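Local coordinates for hypothetical protein (Staphylococcus aureus subsp. aureus, PDB 2IL5) that is of unknown function but belongs to the Hsp90 ATPase activator homologue 1-like family of the Bet v 1-like clan, at residues His13-Ile18 and Leu121-Ser126. Sequence-based numbering, arbitrary orientation.
Sequences HVEVEI and LFYYRS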
ATOM      1  N   HIS A  13      -3.559   0.484  17.147  1.00 41.06           N
ATOM      2  CA  HIS A  13      -3.166   0.168  15.800  1.00 40.81           C
ATOM      3  C   HIS A  13      -3.783  -1.141  15.345  1.00 40.12           C
ATOM      4  O   HIS A  13      -3.911  -2.066  16.120  1.00 39.97           O
ATOM      5  CB  HIS A  13      -1.644   0.022  15.723  1.00 41.05           C
ATOM      6  CG  HIS A  13      -0.891   1.300  15.977  1.00 44.24           C
ATOM      7  ND1 HIS A  13      -0.732   2.280  15.016  1.00 47.67           N
ATOM      8  CD2 HIS A  13      -0.201   1.727  17.061  1.00 48.19           C
ATOM      9  CE1 HIS A  13      -0.013   3.270  15.513  1.00 47.08           C
ATOM     10  NE2 HIS A  13       0.328   2.957  16.749  1.00 49.12           N
ATOM     11  N   VAL A  14      -4.171  -1.225  14.081  1.00 40.02           N
ATOM     12  CA  VAL A  14      -4.228  -2.529  13.474  1.00 40.10           C
ATOM     13  C   VAL A  14      -2.982  -2.734  12.597  1.00 39.82           C
ATOM     14  O   VAL A  14      -2.447  -1.783  12.013  1.00 39.40           O
ATOM     15  CB  VAL A  14      -5.568  -2.867  12.763  1.00 39.95           C
ATOM     16  CG1 VAL A  14      -6.764  -2.575  13.695  1.00 40.63           C
ATOM     17  CG2 VAL A  14      -5.706  -2.147  11.505  1.00 40.94           C
ATOM     18  N   GLU A  15      -2.566  -3.999  12.525  1.00 39.40           N
ATOM     19  CA  GLU A  15      -1.460  -4.415  11.745  1.00 40.22           C
ATOM     20  C   GLU A  15      -1.852  -5.487  10.753  1.00 41.25           C
ATOM     21  O   GLU A  15      -2.484  -6.476  11.108  1.00 41.87           O
ATOM     22  CB  GLU A  15      -0.324  -4.887  12.669  1.00 38.94           C
ATOM     23  CG  GLU A  15       0.157  -3.755  13.541  1.00 37.27           C
ATOM     24  CD  GLU A  15       1.164  -4.165  14.562  1.00 39.30           C
ATOM     25  OE1 GLU A  15       0.798  -4.858  15.521  1.00 39.85           O
ATOM     26  OE2 GLU A  15       2.344  -3.779  14.426  1.00 39.91           O
ATOM     27  N   VAL A  16      -1.420  -5.293   9.513  1.00 41.40           N
ATOM     28  CA  VAL A  16      -1.669  -6.229   8.445  1.00 41.74           C
ATOM     29  C   VAL A  16      -0.330  -6.817   7.998  1.00 43.09           C
ATOM     30  O   VAL A  16       0.628  -6.102   7.768  1.00 42.77           O
ATOM     31  CB  VAL A  16      -2.515  -5.545   7.291  1.00 41.36           C
ATOM     32  CG1 VAL A  16      -2.548  -6.384   6.037  1.00 40.46           C
ATOM     33  CG2 VAL A  16      -3.975  -5.256   7.793  1.00 39.26           C
ATOM     34  N   GLU A  17      -0.273  -8.142   7.911  1.00 44.92           N
ATOM     35  CA  GLU A  17       0.936  -8.827   7.510  1.00 45.71           C
ATOM     36  C   GLU A  17       0.567  -9.715   6.362  1.00 45.98           C
ATOM     37  O   GLU A  17      -0.277 -10.589   6.503  1.00 45.27           O
ATOM     38  CB  GLU A  17       1.511  -9.645   8.665  1.00 45.64           C
ATOM     39  CG  GLU A  17       2.097  -8.767   9.784  1.00 46.48           C
ATOM     40  CD  GLU A  17       2.608  -9.589  10.930  1.00 45.84           C
ATOM     41  OE1 GLU A  17       1.767 -10.193  11.633  1.00 49.14           O
ATOM     42  OE2 GLU A  17       3.841  -9.643  11.128  1.00 45.47           O
ATOM     43  N   ILE A  18       1.188  -9.470   5.217  1.00 46.12           N
ATOM     44  CA  ILE A  18       0.908 -10.256   4.012  1.00 46.21           C
ATOM     45  C   ILE A  18       2.195 -10.804   3.387  1.00 46.78           C
ATOM     46  O   ILE A  18       3.158 -10.071   3.196  1.00 46.75           O
ATOM     47  CB  ILE A  18       0.059  -9.461   2.951  1.00 46.18           C
ATOM     48  CG1 ILE A  18      -1.339  -9.120   3.514  1.00 44.49           C
ATOM     49  CG2 ILE A  18      -0.030 -10.269   1.637  1.00 45.05           C
ATOM     50  CD1 ILE A  18      -2.240  -8.304   2.594  1.00 40.33           C
ATOM     51  N   LEU A 121       7.246  -9.668   1.492  1.00 44.28           N
ATOM     52  CA  LEU A 121       6.745  -9.547   2.846  1.00 43.73           C
ATOM     53  C   LEU A 121       6.287  -8.093   3.145  1.00 43.72           C
ATOM     54  O   LEU A 121       7.082  -7.130   3.212  1.00 42.67           O
ATOM     55  CB  LEU A 121       7.768 -10.065   3.852  1.00 43.71           C
ATOM     56  CG  LEU A 121       8.267 -11.504   3.609  1.00 45.29           C
ATOM     57  CD1 LEU A 121       9.532 -11.807   4.411  1.00 45.33           C
ATOM     58  CD2 LEU A 121       7.153 -12.512   3.925  1.00 47.24           C
ATOM     59  N   PHE A 122       4.975  -7.975   3.294  1.00 43.01           N
ATOM     60  CA  PHE A 122       4.318  -6.690   3.434  1.00 43.61           C
ATOM     61  C   PHE A 122       3.810  -6.511   4.856  1.00 42.83           C
ATOM     62  O   PHE A 122       3.099  -7.375   5.373  1.00 42.91           O
ATOM     63  CB  PHE A 122       3.170  -6.577   2.377  1.00 42.06           C
ATOM     64  CG  PHE A 122       2.216  -5.392   2.602  1.00 42.97           C
ATOM     65  CD1 PHE A 122       2.514  -4.128   2.084  1.00 39.63           C
ATOM     66  CD2 PHE A 122       0.990  -5.569   3.302  1.00 40.85           C
ATOM     67  CE1 PHE A 122       1.617  -3.078   2.250  1.00 40.40           C
ATOM     68  CE2 PHE A 122       0.088  -4.525   3.497  1.00 37.57           C
ATOM     69  CZ  PHE A 122       0.380  -3.282   2.958  1.00 37.77           C
ATOM     70  N   TYR A 123       4.154  -5.382   5.466  1.00 42.91           N
ATOM     71  CA  TYR A 123       3.637  -5.014   6.785  1.00 42.54           C
ATOM     72  C   TYR A 123       2.937  -3.661   6.706  1.00 42.34           C
ATOM     73  O   TYR A 123       3.464  -2.766   6.096  1.00 42.98           O
ATOM     74  CB  TYR A 123       4.800  -4.919   7.784  1.00 41.84           C
ATOM     75  CG  TYR A 123       4.423  -4.244   9.088  1.00 42.53           C
ATOM     76  CD1 TYR A 123       3.786  -4.946  10.097  1.00 44.19           C
ATOM     77  CD2 TYR A 123       4.714  -2.890   9.312  1.00 43.61           C
ATOM     78  CE1 TYR A 123       3.457  -4.327  11.345  1.00 43.58           C
ATOM     79  CE2 TYR A 123       4.408  -2.277  10.527  1.00 41.25           C
ATOM     80  CZ  TYR A 123       3.770  -3.015  11.551  1.00 41.17           C
ATOM     81  OH  TYR A 123       3.413  -2.409  12.743  1.00 39.73           O
ATOM     82  N   TYR A 124       1.781  -3.515   7.338  1.00 42.17           N
ATOM     83  CA  TYR A 124       1.062  -2.265   7.367  1.00 42.77           C
ATOM     84  C   TYR A 124       0.538  -1.996   8.766  1.00 43.64           C
ATOM     85  O   TYR A 124       0.004  -2.908   9.415  1.00 43.37           O
ATOM     86  CB  TYR A 124      -0.090  -2.344   6.387  1.00 42.39           C
ATOM     87  CG  TYR A 124      -1.189  -1.283   6.448  1.00 43.43           C
ATOM     88  CD1 TYR A 124      -1.059  -0.056   5.784  1.00 43.75           C
ATOM     89  CD2 TYR A 124      -2.403  -1.550   7.118  1.00 45.01           C
ATOM     90  CE1 TYR A 124      -2.107   0.892   5.770  1.00 41.24           C
ATOM     91  CE2 TYR A 124      -3.446  -0.604   7.155  1.00 42.38           C
ATOM     92  CZ  TYR A 124      -3.306   0.595   6.470  1.00 46.34           C
ATOM     93  OH  TYR A 124      -4.356   1.503   6.524  1.00 46.12           O
ATOM     94  N   ARG A 125       0.677  -0.743   9.202  1.00 43.61           N
ATOM     95  CA  ARG A 125       0.179  -0.296  10.507  1.00 44.23           C
ATOM     96  C   ARG A 125      -0.735   0.926  10.347  1.00 44.66           C
ATOM     97  O   ARG A 125      -0.378   1.890   9.671  1.00 44.46           O
ATOM     98  CB  ARG A 125       1.324   0.025  11.432  1.00 42.67           C
ATOM     99  CG  ARG A 125       0.851   0.124  12.851  1.00 46.18           C
ATOM    100  CD  ARG A 125       1.925   0.430  13.851  1.00 43.03           C
ATOM    101  NE  ARG A 125       2.790   1.564  13.567  1.00 45.17           N
ATOM    102  CZ  ARG A 125       4.063   1.464  13.146  1.00 49.39           C
ATOM    103  NH1 ARG A 125       4.623   0.290  12.847  1.00 51.25           N
ATOM    104  NH2 ARG A 125       4.779   2.549  12.975  1.00 50.10           N
ATOM    105  N   SER A 126      -1.918   0.866  10.944  1.00 44.99           N
ATOM    106  CA  SER A 126      -2.856   1.981  10.878  1.00 47.57           C
ATOM    107  C   SER A 126      -3.563   2.206  12.200  1.00 48.00           C
ATOM    108  O   SER A 126      -4.005   1.259  12.816  1.00 48.59           O
ATOM    109  CB  SER A 126      -3.934   1.720   9.822  1.00 47.90           C
ATOM    110  OG  SER A 126      -4.783   2.856   9.733  1.00 49.88           O
TER
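Tyr123 OH donates a hydrogen bond to Glu15 OE2 and accepts one from Arg125 NH1, so the phenol links the carboxylate to the guanidinium. The modelled 2.4 Å between Tyr123 OH and Glu15 OE2 is very short, and that exact length is doubtful at this resolution. OE2 lies at the ring edge, with the carboxylate turned 78° from the ring. On the other bond, Arg125 NH1 reaches Tyr123 OH at 3.0 Å, nearly straight and with the oxygen in the guanidinium plane. Arg125 NH1 and Glu15 OE2 stay 4.9 Å apart, opposite charges not in direct contact.

Six backbone hydrogen bonds join the antiparallel strands, a reciprocal couple at each of the hydrogen-bonded pairs Val14–Ser126, Val16–Tyr124 and Ile18–Phe122. Glu15–Arg125 and Glu17–Tyr123 are the non-hydrogen-bonded pairs between them; there CA-H...O contacts fill in, such as Glu15 CA to Tyr124 O at 3.1 Å.

Arg125 also packs on His13: its CD sits over one imidazole face, toward the rim and 3.7 Å from the ring centroid, a CH-pi contact. The bend at chi3 (51°) sets NE 3.8 Å from His13 CE1.

On the other face, with Val14, Val16, Ile18, Phe122, Tyr124 and Ser126, packing across the strands is mainly apolar. Val16 CB meets Tyr124 CD2 at 4.0 Å, Val16 CG1 comes to the edge of the Phe122 ring, and Ile18 CB touches Phe122 CD2. Helix 136-166 covers this side, with Phe154 and Phe158 against the aromatic rings; Tyr124 OH and Ser126 OG each hydrogen-bond to Tyr146 OH and the Asp104 carboxylate.

This pairing of the first and last strands in chain order, neighbours in the antiparallel sheet and characteristic of the helix-grip fold, is thus two-faced: charged and polar groups outside, aliphatic and aromatic packing under the long helix, with the buried hydroxyls satisfied.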